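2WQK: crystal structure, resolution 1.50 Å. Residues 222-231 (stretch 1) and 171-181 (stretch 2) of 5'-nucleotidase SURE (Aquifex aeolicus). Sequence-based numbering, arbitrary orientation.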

# COMPACT_ATOMS: atom_id res chain seq x y z
N LEU A 222 27.02 -0.26 19.24
CA LEU A 222 27.75 -1.53 19.01
C LEU A 222 28.59 -1.90 20.22
O LEU A 222 28.90 -3.10 20.45
CB LEU A 222 28.62 -1.43 17.75
CG LEU A 222 27.88 -1.63 16.42
CD1 LEU A 222 28.69 -1.09 15.20
CD2 LEU A 222 27.46 -3.14 16.22
N ASN A 223 29.03 -0.89 20.97
CA ASN A 223 29.88 -1.08 22.14
C ASN A 223 29.16 -0.95 23.48
O ASN A 223 29.80 -0.84 24.53
CB ASN A 223 31.07 -0.14 22.06
CG ASN A 223 32.08 -0.59 20.98
OD1 ASN A 223 32.93 -1.47 21.25
ND2 ASN A 223 31.98 -0.04 19.75
N GLY A 224 27.82 -0.96 23.46
CA GLY A 224 27.04 -1.03 24.69
C GLY A 224 26.73 0.29 25.38
O GLY A 224 26.32 0.32 26.52
N TYR A 225 26.87 1.39 24.64
CA TYR A 225 26.53 2.70 25.14
C TYR A 225 25.24 3.20 24.44
O TYR A 225 24.99 2.91 23.27
CB TYR A 225 27.62 3.70 24.79
CG TYR A 225 28.93 3.42 25.46
CD1 TYR A 225 29.20 3.94 26.70
CD2 TYR A 225 29.90 2.70 24.81
CE1 TYR A 225 30.44 3.68 27.34
CE2 TYR A 225 31.12 2.43 25.42
CZ TYR A 225 31.38 2.94 26.67
OH TYR A 225 32.61 2.64 27.26
N VAL A 226 24.48 4.01 25.17
CA VAL A 226 23.40 4.79 24.57
C VAL A 226 24.04 5.86 23.69
O VAL A 226 25.05 6.47 24.06
CB VAL A 226 22.52 5.45 25.63
CG1 VAL A 226 21.44 6.33 24.99
CG2 VAL A 226 21.89 4.36 26.50
N SER A 227 23.46 6.06 22.50
CA SER A 227 23.85 7.13 21.59
C SER A 227 22.81 8.23 21.64
O SER A 227 21.63 7.96 21.43
CB SER A 227 23.86 6.58 20.16
OG SER A 227 23.92 7.62 19.21
N VAL A 228 23.27 9.47 21.83
CA VAL A 228 22.40 10.64 21.72
C VAL A 228 23.03 11.59 20.69
O VAL A 228 24.08 12.15 20.95
CB VAL A 228 22.22 11.38 23.06
CG1 VAL A 228 21.29 12.58 22.87
CG2 VAL A 228 21.74 10.43 24.21
N THR A 229 22.37 11.76 19.53
CA THR A 229 22.87 12.65 18.49
C THR A 229 21.96 13.89 18.41
O THR A 229 20.75 13.75 18.25
CB THR A 229 22.81 11.98 17.10
OG1 THR A 229 23.52 10.73 17.13
CG2 THR A 229 23.39 12.92 15.99
N PRO A 230 22.56 15.09 18.49
CA PRO A 230 21.80 16.32 18.29
C PRO A 230 21.71 16.53 16.77
O PRO A 230 22.74 16.61 16.08
CB PRO A 230 22.65 17.40 18.94
CG PRO A 230 24.05 16.91 18.81
CD PRO A 230 24.00 15.38 18.74
N LEU A 231 20.48 16.61 16.27
CA LEU A 231 20.23 16.80 14.83
C LEU A 231 19.77 18.23 14.58
O LEU A 231 18.98 18.80 15.35
CB LEU A 231 19.11 15.87 14.39
CG LEU A 231 19.32 14.35 14.53
CD1 LEU A 231 18.09 13.53 14.11
CD2 LEU A 231 20.58 13.95 13.72
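Stretch 2 171-181: EIKGIKVTRQG

Stretch 2 lies alongside stretch 1 as a parallel β-strand neighbour. Its strand, ending at Val177, runs in the same direction as the strand that carries stretch 1 through to Leu231, the two axes crossing at -29° and approaching to 4.5 Å. Val226 pairs with Ile175, Ser227 with Lys176 and Val228 with Val177. The backbone ladder follows this register: Val226 N donates to Gly174 O (2.9 Å), Lys176 N to Val226 O (2.8 Å), Val228 N to Lys176 O (2.9 Å) and Thr178 N to Val228 O (2.9 Å). Ahead of it, Lys173 N reaches Gly224 O (2.9 Å) in a nearly straight bond.

The most striking fit is around Tyr225. Its ring slots between two lysine side chains, with Lys173 CB packed over one face and Lys176 CD over the opposite face, each 3.9 Å from the ring centroid. Gly174, between these lysines, has backbone angles that by themselves call for glycine; an ideal CB there would be 3.6 Å from Tyr225 CD1, close but no clash. Beyond the ring, the extended Lys173 chain carries NZ to Asn223 O (2.7 Å). It passes close to Gly224, where an ideal CB would come within a tight 3.3 Å of Lys173 CE; the backbone angles of Gly224 also call for glycine.

On the other face of the sheet the bumps are aliphatic. Val226 CG2 meets Ile172 CG2 at 3.9 Å, while Ile175 touches both valines of stretch 1, with CG1 3.9 Å from Val226 CB and CG2 3.7 Å from Val228 CG2.

Past the strand pairing, Thr178 OG1 hydrogen-bonds to both Ser227 OG, whose side chain is on the Tyr225 face, and Thr229 OG1, each at 2.7 Å, the two contacts nearly at right angles. The methyl Thr229 CG2 then rests against the following backbone, 3.7 Å from Gln180 N.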

# COMPACT_ATOMS: atom_id res chain seq x y z
N GLU A 171 23.49 -3.25 32.64
CA GLU A 171 24.57 -3.60 31.72
C GLU A 171 24.89 -2.48 30.72
O GLU A 171 25.89 -2.56 30.03
CB GLU A 171 24.22 -4.86 30.93
CG GLU A 171 24.20 -6.16 31.76
CD GLU A 171 25.57 -6.55 32.29
OE1 GLU A 171 26.62 -6.02 31.84
OE2 GLU A 171 25.60 -7.44 33.18
N ILE A 172 24.05 -1.45 30.64
CA ILE A 172 24.36 -0.31 29.74
C ILE A 172 25.63 0.35 30.28
O ILE A 172 25.73 0.64 31.49
CB ILE A 172 23.21 0.72 29.75
CG1 ILE A 172 21.95 0.11 29.13
CG2 ILE A 172 23.63 2.04 29.04
CD1 ILE A 172 21.95 0.04 27.57
N LYS A 173 26.60 0.61 29.40
CA LYS A 173 27.88 1.10 29.85
C LYS A 173 27.88 2.58 30.18
O LYS A 173 28.72 3.05 30.96
CB LYS A 173 28.99 0.79 28.85
CG LYS A 173 29.21 -0.66 28.56
CD LYS A 173 30.54 -0.81 27.82
CE LYS A 173 30.72 -2.16 27.21
NZ LYS A 173 31.69 -1.97 26.08
N GLY A 174 26.98 3.33 29.55
CA GLY A 174 26.94 4.75 29.76
C GLY A 174 26.15 5.34 28.61
O GLY A 174 25.61 4.61 27.78
N ILE A 175 26.13 6.66 28.61
CA ILE A 175 25.46 7.46 27.56
C ILE A 175 26.54 8.32 26.93
O ILE A 175 27.30 9.00 27.63
CB ILE A 175 24.34 8.35 28.18
CG1 ILE A 175 23.28 7.49 28.90
CG2 ILE A 175 23.67 9.29 27.13
CD1 ILE A 175 22.24 8.29 29.64
N LYS A 176 26.56 8.33 25.59
CA LYS A 176 27.48 9.13 24.82
C LYS A 176 26.73 10.05 23.85
O LYS A 176 25.82 9.62 23.17
CB LYS A 176 28.40 8.22 23.99
CG LYS A 176 29.39 7.40 24.85
CD LYS A 176 30.22 6.49 23.99
CE LYS A 176 31.26 7.24 23.20
NZ LYS A 176 32.20 8.07 24.02
N VAL A 177 27.20 11.27 23.80
CA VAL A 177 26.83 12.22 22.75
C VAL A 177 27.62 11.82 21.49
O VAL A 177 28.84 11.65 21.54
CB VAL A 177 27.14 13.66 23.16
CG1 VAL A 177 26.94 14.65 21.97
CG2 VAL A 177 26.32 14.04 24.39
N THR A 178 26.91 11.66 20.37
CA THR A 178 27.46 11.07 19.15
C THR A 178 27.09 11.94 17.92
O THR A 178 26.18 12.78 17.97
CB THR A 178 26.86 9.67 18.92
OG1 THR A 178 25.45 9.78 18.83
CG2 THR A 178 27.26 8.69 20.06
N ARG A 179 27.85 11.74 16.84
CA ARG A 179 27.46 12.24 15.53
C ARG A 179 26.76 11.16 14.71
O ARG A 179 26.92 9.98 14.94
CB ARG A 179 28.69 12.77 14.75
CG ARG A 179 29.72 11.73 14.35
CD ARG A 179 30.85 12.34 13.54
NE ARG A 179 31.77 11.31 13.06
CZ ARG A 179 32.78 10.83 13.73
NH1 ARG A 179 33.00 11.24 14.97
NH2 ARG A 179 33.56 9.88 13.16
N GLN A 180 26.02 11.60 13.69
CA GLN A 180 25.42 10.70 12.72
C GLN A 180 26.56 10.00 11.95
O GLN A 180 27.37 10.65 11.32
CB GLN A 180 24.58 11.51 11.72
CG GLN A 180 23.88 10.68 10.64
CD GLN A 180 23.23 11.56 9.62
OE1 GLN A 180 23.72 12.63 9.32
NE2 GLN A 180 22.13 11.09 9.05
N GLY A 181 26.58 8.68 11.96
CA GLY A 181 27.58 7.93 11.23
C GLY A 181 27.18 7.80 9.77
O GLY A 181 26.12 8.24 9.35
O HOH W 1 32.76 -2.91 23.51
O HOH W 2 34.04 0.42 25.66